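Local coordinates for protein nitrite transporter NirC (Salmonella enterica subsp. enterica serovar Typhimurium, PDB 4FC4) that forms a pentameric membrane channel of the formate/nitrite transporter family and carries nitrite into and out of the cell across the cytoplasmic membrane, at residues N7-N12 / M170-E175; I67-V72 / S77-G82; L71-G76 / L166-A171. All coordinates share one frame; numbering follows the deposited sequence.

Contact 1 of 3, residues N7-N12 / M170-E175; sequences NKCAAN and MAIRTE
Ile172 supplies most of this small interface, with Lys8 second and Cys9 third; the two segments together bury only 133 Å². The evidence for Ile172 as the central side chain is that both of its branches are used. Its CG1 arm is extended (chi2 168°) and carries CD1 to the thiol of Cys9, where Cys9 SG and Ile172 CD1 lie 4.0 Å apart in a plain apolar contact. The other branch, CG2, meets the aliphatic part of Lys8: Lys8 CD is 4.3 Å from Ile172 CG2. The lysine chain is bent at its second and third torsions, and its tip passes the backbone of Ile172, with Lys8 NZ 4.1 Å from Ile172 O, too far for a hydrogen bond. Two residues on, Thr174 OG1 turns back to donate to Met170 O at 2.8 Å. The same region is tied to helix 3-22 by a hydrogen bond between Arg173 NH1 and Thr5 OG1, while Phe86 of helix 80-93 packs on both Ile172 and Asn12. Such packing is that of an N-terminal helix laid against the C-terminal end of a transmembrane helix, within the all-helical formate/nitrite transporter fold.

Contact 2 of 3, residues I67-V72 / S77-G82; sequences IALTLV and SELFTG
Leu69 opens the contact by sending CD1 across to Leu79, whose CD2 lies 3.6 Å from Leu69 CD1. The two side chains meet at about a right angle, so they touch through single methyl groups and do not lie alongside one another. One turn further on, Val72 contributes both side chain and backbone. Val72 CG1, anti to the backbone N (chi1 171°), reaches Leu79 CB at 3.8 Å and also sits 3.3 Å from Ser77 OG, which places the serine hydroxyl close against the valine methyl. The carbonyl of Val72 then receives two donors. Ser77 OG gives a hydrogen bond to Val72 O at 3.1 Å; it lies in the carbonyl plane on a lone pair, but the C=O...OG angle of 104° makes the approach strongly bent. A water donates to the same Val72 O at 3.2 Å and to Ser77 O at 3.0 Å, bridging the two backbones. Nearby, Thr81 OG1 is hydrogen-bonded to His197 NE2, and Glu78 O and Phe80 N are both held by the side-chain amide of Asn112. Helix 67-75, a short loop and helix 80-93 thus form an interrupted transmembrane helix, the broken-helix element characteristic of the formate/nitrite transporter fold; the break lies beside His197, probably the central pore histidine of this family.

Contact 3 of 3, residues L71-G76 / L166-A171; sequences LVIIAG and LAIWMA
With chi1 at -65° and chi2 at 174°, Ile73 holds its CG1 arm extended, which brings CD1 up to helix 150-172. Ile168 adopts nearly the same shape, its CG1 also lying beside the backbone N (chi1 -66°), and this puts CG1 itself on the side that meets Ile73. The resulting approach is methyl on methylene: Ile73 CD1 lies 4.0 Å from Ile168 CG1, and the two side chains cross obliquely. The same Ile73 CD1 is 4.4 Å from Ala171 CB, one turn further along helix 150-172. A single methyl therefore rests against two residues spaced three apart, and because alanine offers no more than CB, that part of the surface stays low and the isoleucine tip can lie over it. The evidence points to a light contact: the buried surface is 107 Å², the distances are those of ordinary apolar packing, and the closest pair of CA atoms, Ile73 CA and Ile168 CA, is 7.8 Å apart. No polar group of either segment takes part. Helix 67-75 includes a wider pi-type turn at 71-75, and Gly76 then leaves helical geometry with a positive phi. The carbonyls at this end are used between subunits, Ala75 O accepting from Trp169 NE1 and Gly76 O pairing with Tyr245 OH, both of the third subunit. Within the chain, Ile183 of helix 177-192 packs on Ile73, Met85 and Phe86 of helix 80-93 pack on Ile168, and Val38 of helix 24-51 touches Val72, so the Ile73-Ile168 pair is one point in a bundle of several transmembrane helices.

In the fold
The three contacts follow one path through the helix bundle. Contact 3 lies between the others, its centre about 6 Å from that of contact 2 and about 9 Å from that of contact 1, while the centres of contacts 1 and 2 are about 14 Å apart. Contacts 2 and 3 start from helix 67-75. Packing joins them directly: Leu69 CD2 lies 3.7 Å from Ala167 CB, and Cys9 SG 4.2 Å from Trp169 CZ3. In sequence, contact 2 falls wholly between the two segments of contact 1, whereas contacts 1 and 3 end on helix 150-172 and share Met170 and Ala171. The path links the interrupted helix near the chain's centre to the N-terminal helix farther out, with neighbouring subunits adjoining each contact.

Contact 1 of 3, residues N7-N12 / M170-E175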
ATOM      1  N   ASN B   7      17.908 -24.357   7.303  1.00 51.51           N
ATOM      2  CA  ASN B   7      19.374 -24.155   7.366  1.00 52.66           C
ATOM      3  C   ASN B   7      19.785 -22.733   7.641  1.00 53.22           C
ATOM      4  O   ASN B   7      20.719 -22.525   8.395  1.00 57.72           O
ATOM      5  CB  ASN B   7      20.102 -24.693   6.144  1.00 53.07           C
ATOM      6  CG  ASN B   7      20.056 -26.208   6.071  1.00 56.70           C
ATOM      7  OD1 ASN B   7      20.059 -26.775   4.984  1.00 60.28           O
ATOM      8  ND2 ASN B   7      19.971 -26.870   7.226  1.00 55.44           N
ATOM      9  N   LYS B   8      19.083 -21.765   7.048  1.00 50.33           N
ATOM     10  CA  LYS B   8      19.238 -20.368   7.429  1.00 49.59           C
ATOM     11  C   LYS B   8      18.981 -20.065   8.915  1.00 48.96           C
ATOM     12  O   LYS B   8      19.771 -19.344   9.541  1.00 50.99           O
ATOM     13  CB  LYS B   8      18.378 -19.484   6.537  1.00 49.82           C
ATOM     14  CG  LYS B   8      19.055 -19.041   5.249  1.00 50.60           C
ATOM     15  CD  LYS B   8      18.106 -19.106   4.050  1.00 52.08           C
ATOM     16  CE  LYS B   8      18.146 -17.817   3.249  1.00 54.04           C
ATOM     17  NZ  LYS B   8      17.212 -17.996   2.111  1.00 57.70           N
ATOM     18  N   CYS B   9      17.918 -20.633   9.495  1.00 47.20           N
ATOM     19  CA  CYS B   9      17.666 -20.465  10.936  1.00 46.98           C
ATOM     20  C   CYS B   9      18.740 -21.080  11.808  1.00 49.41           C
ATOM     21  O   CYS B   9      19.167 -20.517  12.817  1.00 49.60           O
ATOM     22  CB  CYS B   9      16.355 -21.100  11.309  1.00 48.92           C
ATOM     23  SG  CYS B   9      14.929 -20.297  10.578  1.00 51.70           S
ATOM     24  N   ALA B  10      19.134 -22.270  11.410  1.00 51.13           N
ATOM     25  CA  ALA B  10      20.224 -22.980  11.995  1.00 56.66           C
ATOM     26  C   ALA B  10      21.587 -22.232  11.855  1.00 57.64           C
ATOM     27  O   ALA B  10      22.397 -22.268  12.778  1.00 58.82           O
ATOM     28  CB  ALA B  10      20.292 -24.378  11.370  1.00 60.67           C
ATOM     29  N   ALA B  11      21.844 -21.572  10.724  1.00 54.50           N
ATOM     30  CA  ALA B  11      23.086 -20.803  10.590  1.00 51.63           C
ATOM     31  C   ALA B  11      22.934 -19.578  11.485  1.00 50.06           C
ATOM     32  O   ALA B  11      23.858 -19.204  12.188  1.00 52.48           O
ATOM     33  CB  ALA B  11      23.373 -20.410   9.159  1.00 45.57           C
ATOM     34  N   ASN B  12      21.749 -18.992  11.524  1.00 47.24           N
ATOM     35  CA  ASN B  12      21.538 -17.876  12.419  1.00 46.09           C
ATOM     36  C   ASN B  12      21.771 -18.235  13.918  1.00 48.66           C
ATOM     37  O   ASN B  12      22.292 -17.447  14.719  1.00 50.29           O
ATOM     38  CB  ASN B  12      20.154 -17.351  12.193  1.00 44.49           C
ATOM     39  CG  ASN B  12      19.937 -15.994  12.819  1.00 45.98           C
ATOM     40  OD1 ASN B  12      20.793 -15.112  12.761  1.00 49.56           O
ATOM     41  ND2 ASN B  12      18.792 -15.825  13.434  1.00 44.70           N
ATOM     42  N   MET B 170       8.326 -16.051   7.313  1.00 40.77           N
ATOM     43  CA  MET B 170       7.943 -15.560   5.978  1.00 41.45           C
ATOM     44  C   MET B 170       8.922 -14.519   5.439  1.00 40.12           C
ATOM     45  O   MET B 170       9.188 -14.467   4.252  1.00 39.82           O
ATOM     46  CB  MET B 170       6.524 -15.015   5.971  1.00 39.12           C
ATOM     47  CG  MET B 170       5.422 -16.036   6.203  1.00 41.90           C
ATOM     48  SD  MET B 170       3.833 -15.197   6.092  1.00 47.12           S
ATOM     49  CE  MET B 170       3.602 -15.234   4.349  1.00 52.92           C
ATOM     50  N   ALA B 171       9.426 -13.663   6.331  1.00 42.47           N
ATOM     51  CA  ALA B 171      10.469 -12.688   5.972  1.00 39.87           C
ATOM     52  C   ALA B 171      11.724 -13.389   5.478  1.00 40.91           C
ATOM     53  O   ALA B 171      12.281 -12.992   4.454  1.00 44.41           O
ATOM     54  CB  ALA B 171      10.785 -11.775   7.140  1.00 32.84           C
ATOM     55  N   ILE B 172      12.131 -14.479   6.142  1.00 42.50           N
ATOM     56  CA  ILE B 172      13.300 -15.216   5.661  1.00 42.54           C
ATOM     57  C   ILE B 172      13.102 -15.784   4.260  1.00 47.63           C
ATOM     58  O   ILE B 172      14.059 -15.838   3.478  1.00 49.33           O
ATOM     59  CB  ILE B 172      13.754 -16.299   6.634  1.00 45.75           C
ATOM     60  CG1 ILE B 172      14.441 -15.648   7.821  1.00 44.03           C
ATOM     61  CG2 ILE B 172      14.744 -17.251   5.972  1.00 42.73           C
ATOM     62  CD1 ILE B 172      14.658 -16.605   8.970  1.00 48.97           C
ATOM     63  N   ARG B 173      11.858 -16.171   3.939  1.00 49.17           N
ATOM     64  CA  ARG B 173      11.494 -16.843   2.674  1.00 45.15           C
ATOM     65  C   ARG B 173      11.146 -15.915   1.497  1.00 45.88           C
ATOM     66  O   ARG B 173      10.844 -16.378   0.390  1.00 46.42           O
ATOM     67  CB  ARG B 173      10.331 -17.762   2.971  1.00 43.95           C
ATOM     68  CG  ARG B 173      10.781 -18.903   3.884  1.00 46.97           C
ATOM     69  CD  ARG B 173       9.602 -19.659   4.453  1.00 46.47           C
ATOM     70  NE  ARG B 173       8.737 -20.224   3.415  1.00 48.57           N
ATOM     71  CZ  ARG B 173       8.977 -21.372   2.788  1.00 48.74           C
ATOM     72  NH1 ARG B 173      10.055 -22.048   3.097  1.00 47.21           N
ATOM     73  NH2 ARG B 173       8.139 -21.836   1.850  1.00 50.90           N
ATOM     74  N   THR B 174      11.166 -14.619   1.759  1.00 45.28           N
ATOM     75  CA  THR B 174      10.862 -13.575   0.754  1.00 50.64           C
ATOM     76  C   THR B 174      11.956 -12.495   0.687  1.00 46.83           C
ATOM     77  O   THR B 174      12.867 -12.442   1.523  1.00 47.64           O
ATOM     78  CB  THR B 174       9.472 -12.898   1.026  1.00 49.29           C
ATOM     79  OG1 THR B 174       9.398 -12.378   2.377  1.00 44.80           O
ATOM     80  CG2 THR B 174       8.332 -13.936   0.800  1.00 46.14           C
ATOM     81  N   GLU B 175      11.814 -11.620  -0.288  1.00 47.57           N
ATOM     82  CA  GLU B 175      12.767 -10.535  -0.584  1.00 50.16           C
ATOM     83  C   GLU B 175      12.116  -9.136  -0.493  1.00 49.91           C
ATOM     84  O   GLU B 175      10.899  -8.976  -0.600  1.00 52.87           O
ATOM     85  CB  GLU B 175      13.327 -10.777  -1.994  1.00 56.73           C
ATOM     86  CG  GLU B 175      14.825 -11.118  -2.129  1.00 69.42           C
ATOM     87  CD  GLU B 175      15.462 -11.839  -0.930  1.00 69.15           C
ATOM     88  OE1 GLU B 175      15.579 -13.075  -1.005  1.00 67.87           O
ATOM     89  OE2 GLU B 175      15.870 -11.179   0.063  1.00 61.09           O
TER

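Contact 2 of 3, residues I67-V72 / S77-G82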
ATOM      1  N   ILE B  67       5.799  -1.456  12.588  1.00 45.41           N
ATOM      2  CA  ILE B  67       7.135  -0.895  12.736  1.00 42.97           C
ATOM      3  C   ILE B  67       7.963  -1.725  13.731  1.00 40.00           C
ATOM      4  O   ILE B  67       9.180  -1.884  13.553  1.00 41.42           O
ATOM      5  CB  ILE B  67       7.066   0.609  13.107  1.00 40.42           C
ATOM      6  CG1 ILE B  67       8.471   1.173  13.368  1.00 40.02           C
ATOM      7  CG2 ILE B  67       6.147   0.782  14.295  1.00 41.62           C
ATOM      8  CD1 ILE B  67       8.570   2.661  13.300  1.00 37.35           C
ATOM      9  N   ALA B  68       7.312  -2.296  14.741  1.00 37.52           N
ATOM     10  CA  ALA B  68       8.061  -2.930  15.850  1.00 36.20           C
ATOM     11  C   ALA B  68       8.973  -4.042  15.329  1.00 36.54           C
ATOM     12  O   ALA B  68      10.162  -4.039  15.581  1.00 40.20           O
ATOM     13  CB  ALA B  68       7.118  -3.492  16.955  1.00 37.61           C
ATOM     14  N   LEU B  69       8.410  -4.995  14.592  1.00 37.89           N
ATOM     15  CA  LEU B  69       9.210  -6.112  14.096  1.00 36.61           C
ATOM     16  C   LEU B  69       9.971  -5.742  12.845  1.00 35.15           C
ATOM     17  O   LEU B  69      11.030  -6.339  12.574  1.00 37.57           O
ATOM     18  CB  LEU B  69       8.362  -7.341  13.896  1.00 38.19           C
ATOM     19  CG  LEU B  69       9.149  -8.627  13.704  1.00 45.55           C
ATOM     20  CD1 LEU B  69       9.952  -9.066  14.949  1.00 37.36           C
ATOM     21  CD2 LEU B  69       8.117  -9.673  13.268  1.00 44.24           C
ATOM     22  N   THR B  70       9.457  -4.758  12.108  1.00 30.39           N
ATOM     23  CA  THR B  70      10.196  -4.209  10.986  1.00 32.93           C
ATOM     24  C   THR B  70      11.564  -3.671  11.409  1.00 37.99           C
ATOM     25  O   THR B  70      12.563  -4.022  10.775  1.00 45.58           O
ATOM     26  CB  THR B  70       9.425  -3.103  10.283  1.00 29.63           C
ATOM     27  OG1 THR B  70       8.137  -3.607   9.869  1.00 28.49           O
ATOM     28  CG2 THR B  70      10.227  -2.587   9.119  1.00 32.15           C
ATOM     29  N   LEU B  71      11.609  -2.862  12.474  1.00 39.47           N
ATOM     30  CA  LEU B  71      12.863  -2.422  13.089  1.00 37.58           C
ATOM     31  C   LEU B  71      13.716  -3.601  13.482  1.00 38.40           C
ATOM     32  O   LEU B  71      14.842  -3.696  13.085  1.00 38.69           O
ATOM     33  CB  LEU B  71      12.615  -1.500  14.315  1.00 36.38           C
ATOM     34  CG  LEU B  71      11.943  -0.122  14.051  1.00 37.13           C
ATOM     35  CD1 LEU B  71      11.728   0.658  15.344  1.00 30.59           C
ATOM     36  CD2 LEU B  71      12.698   0.713  13.004  1.00 30.30           C
ATOM     37  N   VAL B  72      13.190  -4.474  14.325  1.00 41.26           N
ATOM     38  CA  VAL B  72      13.937  -5.635  14.796  1.00 38.57           C
ATOM     39  C   VAL B  72      14.603  -6.395  13.631  1.00 40.46           C
ATOM     40  O   VAL B  72      15.790  -6.711  13.705  1.00 38.74           O
ATOM     41  CB  VAL B  72      13.014  -6.582  15.649  1.00 38.68           C
ATOM     42  CG1 VAL B  72      13.708  -7.917  15.957  1.00 40.05           C
ATOM     43  CG2 VAL B  72      12.631  -5.904  16.970  1.00 33.03           C
ATOM     44  N   SER B  77      18.836  -6.610  15.164  1.00 43.22           N
ATOM     45  CA  SER B  77      18.854  -6.677  16.646  1.00 41.83           C
ATOM     46  C   SER B  77      18.675  -8.145  17.127  1.00 42.69           C
ATOM     47  O   SER B  77      18.564  -9.039  16.328  1.00 43.21           O
ATOM     48  CB  SER B  77      17.731  -5.811  17.178  1.00 39.28           C
ATOM     49  OG  SER B  77      16.500  -6.326  16.715  1.00 38.48           O
ATOM     50  N   GLU B  78      18.606  -8.406  18.419  1.00 42.95           N
ATOM     51  CA  GLU B  78      18.283  -9.790  18.870  1.00 45.90           C
ATOM     52  C   GLU B  78      17.031  -9.869  19.750  1.00 44.07           C
ATOM     53  O   GLU B  78      16.980  -9.249  20.788  1.00 47.06           O
ATOM     54  CB  GLU B  78      19.492 -10.450  19.549  1.00 42.42           C
ATOM     55  CG  GLU B  78      20.727 -10.402  18.661  1.00 44.75           C
ATOM     56  CD  GLU B  78      20.694 -11.361  17.444  1.00 47.90           C
ATOM     57  OE1 GLU B  78      19.840 -12.291  17.377  1.00 51.42           O
ATOM     58  OE2 GLU B  78      21.594 -11.246  16.562  1.00 51.04           O
ATOM     59  N   LEU B  79      16.026 -10.612  19.308  1.00 43.52           N
ATOM     60  CA  LEU B  79      14.708 -10.624  19.917  1.00 42.25           C
ATOM     61  C   LEU B  79      14.504 -11.985  20.527  1.00 43.59           C
ATOM     62  O   LEU B  79      14.615 -13.003  19.859  1.00 42.64           O
ATOM     63  CB  LEU B  79      13.615 -10.358  18.845  1.00 39.74           C
ATOM     64  CG  LEU B  79      12.166 -10.153  19.355  1.00 37.90           C
ATOM     65  CD1 LEU B  79      12.114  -9.065  20.435  1.00 31.02           C
ATOM     66  CD2 LEU B  79      11.138  -9.878  18.208  1.00 33.03           C
ATOM     67  N   PHE B  80      14.204 -12.012  21.819  1.00 48.90           N
ATOM     68  CA  PHE B  80      14.117 -13.273  22.512  1.00 46.07           C
ATOM     69  C   PHE B  80      13.070 -14.175  21.845  1.00 46.86           C
ATOM     70  O   PHE B  80      13.309 -15.385  21.717  1.00 46.79           O
ATOM     71  CB  PHE B  80      13.831 -13.077  24.012  1.00 47.76           C
ATOM     72  CG  PHE B  80      13.120 -14.247  24.642  1.00 47.09           C
ATOM     73  CD1 PHE B  80      11.716 -14.334  24.593  1.00 44.47           C
ATOM     74  CD2 PHE B  80      13.850 -15.291  25.242  1.00 44.66           C
ATOM     75  CE1 PHE B  80      11.060 -15.431  25.151  1.00 47.41           C
ATOM     76  CE2 PHE B  80      13.194 -16.394  25.786  1.00 44.12           C
ATOM     77  CZ  PHE B  80      11.803 -16.464  25.751  1.00 45.19           C
ATOM     78  N   THR B  81      11.934 -13.607  21.409  1.00 43.01           N
ATOM     79  CA  THR B  81      10.830 -14.458  20.932  1.00 43.07           C
ATOM     80  C   THR B  81      11.206 -15.160  19.646  1.00 43.01           C
ATOM     81  O   THR B  81      10.759 -16.258  19.388  1.00 47.46           O
ATOM     82  CB  THR B  81       9.492 -13.694  20.792  1.00 42.64           C
ATOM     83  OG1 THR B  81       9.712 -12.526  19.999  1.00 40.69           O
ATOM     84  CG2 THR B  81       8.974 -13.271  22.198  1.00 41.39           C
ATOM     85  N   GLY B  82      12.078 -14.541  18.854  1.00 44.91           N
ATOM     86  CA  GLY B  82      12.554 -15.139  17.593  1.00 43.49           C
ATOM     87  C   GLY B  82      13.639 -16.163  17.914  1.00 47.64           C
ATOM     88  O   GLY B  82      13.719 -17.213  17.267  1.00 49.60           O
TER
HETATM   89  O   HOH W   1      16.450  -9.806  14.278  1.00 45.60           O

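Contact 3 of 3, residues L71-G76 / L166-A171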
ATOM      1  N   LEU B  71      11.609  -2.862  12.474  1.00 39.47           N
ATOM      2  CA  LEU B  71      12.863  -2.422  13.089  1.00 37.58           C
ATOM      3  C   LEU B  71      13.716  -3.601  13.482  1.00 38.40           C
ATOM      4  O   LEU B  71      14.842  -3.696  13.085  1.00 38.69           O
ATOM      5  CB  LEU B  71      12.615  -1.500  14.315  1.00 36.38           C
ATOM      6  CG  LEU B  71      11.943  -0.122  14.051  1.00 37.13           C
ATOM      7  CD1 LEU B  71      11.728   0.658  15.344  1.00 30.59           C
ATOM      8  CD2 LEU B  71      12.698   0.713  13.004  1.00 30.30           C
ATOM      9  N   VAL B  72      13.190  -4.474  14.325  1.00 41.26           N
ATOM     10  CA  VAL B  72      13.937  -5.635  14.796  1.00 38.57           C
ATOM     11  C   VAL B  72      14.603  -6.395  13.631  1.00 40.46           C
ATOM     12  O   VAL B  72      15.790  -6.711  13.705  1.00 38.74           O
ATOM     13  CB  VAL B  72      13.014  -6.582  15.649  1.00 38.68           C
ATOM     14  CG1 VAL B  72      13.708  -7.917  15.957  1.00 40.05           C
ATOM     15  CG2 VAL B  72      12.631  -5.904  16.970  1.00 33.03           C
ATOM     16  N   ILE B  73      13.890  -6.588  12.502  1.00 39.72           N
ATOM     17  CA  ILE B  73      14.410  -7.514  11.479  1.00 39.26           C
ATOM     18  C   ILE B  73      15.307  -6.810  10.462  1.00 37.54           C
ATOM     19  O   ILE B  73      16.354  -7.314  10.063  1.00 38.95           O
ATOM     20  CB  ILE B  73      13.272  -8.263  10.751  1.00 37.95           C
ATOM     21  CG1 ILE B  73      12.495  -9.200  11.714  1.00 40.29           C
ATOM     22  CG2 ILE B  73      13.803  -9.022   9.551  1.00 32.69           C
ATOM     23  CD1 ILE B  73      11.274  -9.827  11.052  1.00 35.35           C
ATOM     24  N   ILE B  74      14.909  -5.606  10.092  1.00 38.43           N
ATOM     25  CA  ILE B  74      15.496  -4.901   8.978  1.00 34.88           C
ATOM     26  C   ILE B  74      16.626  -4.009   9.473  1.00 37.25           C
ATOM     27  O   ILE B  74      17.649  -3.986   8.854  1.00 36.38           O
ATOM     28  CB  ILE B  74      14.456  -4.095   8.242  1.00 34.79           C
ATOM     29  CG1 ILE B  74      13.313  -5.051   7.855  1.00 36.15           C
ATOM     30  CG2 ILE B  74      15.076  -3.333   7.035  1.00 29.18           C
ATOM     31  CD1 ILE B  74      13.544  -5.851   6.551  1.00 36.47           C
ATOM     32  N   ALA B  75      16.463  -3.312  10.591  1.00 38.61           N
ATOM     33  CA  ALA B  75      17.600  -2.591  11.165  1.00 40.44           C
ATOM     34  C   ALA B  75      18.627  -3.581  11.737  1.00 38.44           C
ATOM     35  O   ALA B  75      19.819  -3.323  11.628  1.00 38.50           O
ATOM     36  CB  ALA B  75      17.170  -1.564  12.227  1.00 36.22           C
ATOM     37  N   GLY B  76      18.171  -4.674  12.364  1.00 37.66           N
ATOM     38  CA  GLY B  76      19.078  -5.680  12.941  1.00 35.77           C
ATOM     39  C   GLY B  76      19.104  -5.517  14.432  1.00 39.07           C
ATOM     40  O   GLY B  76      19.273  -4.391  14.918  1.00 42.83           O
ATOM     41  N   LEU B 166       5.875 -16.584  12.699  1.00 39.37           N
ATOM     42  CA  LEU B 166       5.426 -16.727  11.330  1.00 40.61           C
ATOM     43  C   LEU B 166       5.924 -15.549  10.463  1.00 45.68           C
ATOM     44  O   LEU B 166       6.318 -15.751   9.309  1.00 48.96           O
ATOM     45  CB  LEU B 166       3.904 -16.903  11.244  1.00 39.91           C
ATOM     46  CG  LEU B 166       3.530 -18.390  11.454  1.00 42.12           C
ATOM     47  CD1 LEU B 166       2.093 -18.561  11.972  1.00 42.12           C
ATOM     48  CD2 LEU B 166       3.788 -19.229  10.205  1.00 38.84           C
ATOM     49  N   ALA B 167       5.955 -14.335  11.035  1.00 41.30           N
ATOM     50  CA  ALA B 167       6.426 -13.162  10.334  1.00 37.13           C
ATOM     51  C   ALA B 167       7.927 -13.325  10.073  1.00 38.45           C
ATOM     52  O   ALA B 167       8.415 -13.080   8.977  1.00 38.18           O
ATOM     53  CB  ALA B 167       6.134 -11.923  11.162  1.00 37.24           C
ATOM     54  N   ILE B 168       8.658 -13.814  11.066  1.00 39.24           N
ATOM     55  CA  ILE B 168      10.104 -13.965  10.899  1.00 38.42           C
ATOM     56  C   ILE B 168      10.448 -14.972   9.816  1.00 40.31           C
ATOM     57  O   ILE B 168      11.296 -14.717   8.942  1.00 44.29           O
ATOM     58  CB  ILE B 168      10.752 -14.360  12.223  1.00 37.79           C
ATOM     59  CG1 ILE B 168      10.602 -13.176  13.214  1.00 34.67           C
ATOM     60  CG2 ILE B 168      12.163 -14.759  11.949  1.00 37.27           C
ATOM     61  CD1 ILE B 168      10.910 -13.544  14.637  1.00 32.55           C
ATOM     62  N   TRP B 169       9.733 -16.092   9.869  1.00 41.89           N
ATOM     63  CA  TRP B 169       9.767 -17.170   8.898  1.00 41.80           C
ATOM     64  C   TRP B 169       9.490 -16.675   7.502  1.00 41.80           C
ATOM     65  O   TRP B 169      10.308 -16.887   6.580  1.00 43.06           O
ATOM     66  CB  TRP B 169       8.709 -18.183   9.300  1.00 42.31           C
ATOM     67  CG  TRP B 169       8.680 -19.462   8.485  1.00 42.36           C
ATOM     68  CD1 TRP B 169       7.767 -19.814   7.501  1.00 41.50           C
ATOM     69  CD2 TRP B 169       9.598 -20.603   8.590  1.00 43.14           C
ATOM     70  NE1 TRP B 169       8.059 -21.057   6.989  1.00 44.28           N
ATOM     71  CE2 TRP B 169       9.145 -21.582   7.599  1.00 45.64           C
ATOM     72  CE3 TRP B 169      10.720 -20.892   9.370  1.00 42.84           C
ATOM     73  CZ2 TRP B 169       9.803 -22.794   7.406  1.00 49.37           C
ATOM     74  CZ3 TRP B 169      11.375 -22.105   9.175  1.00 45.52           C
ATOM     75  CH2 TRP B 169      10.932 -23.043   8.218  1.00 49.12           C
ATOM     76  N   MET B 170       8.326 -16.051   7.313  1.00 40.77           N
ATOM     77  CA  MET B 170       7.943 -15.560   5.978  1.00 41.45           C
ATOM     78  C   MET B 170       8.922 -14.519   5.439  1.00 40.12           C
ATOM     79  O   MET B 170       9.188 -14.467   4.252  1.00 39.82           O
ATOM     80  CB  MET B 170       6.524 -15.015   5.971  1.00 39.12           C
ATOM     81  CG  MET B 170       5.422 -16.036   6.203  1.00 41.90           C
ATOM     82  SD  MET B 170       3.833 -15.197   6.092  1.00 47.12           S
ATOM     83  CE  MET B 170       3.602 -15.234   4.349  1.00 52.92           C
ATOM     84  N   ALA B 171       9.426 -13.663   6.331  1.00 42.47           N
ATOM     85  CA  ALA B 171      10.469 -12.688   5.972  1.00 39.87           C
ATOM     86  C   ALA B 171      11.724 -13.389   5.478  1.00 40.91           C
ATOM     87  O   ALA B 171      12.281 -12.992   4.454  1.00 44.41           O
ATOM     88  CB  ALA B 171      10.785 -11.775   7.140  1.00 32.84           C
TER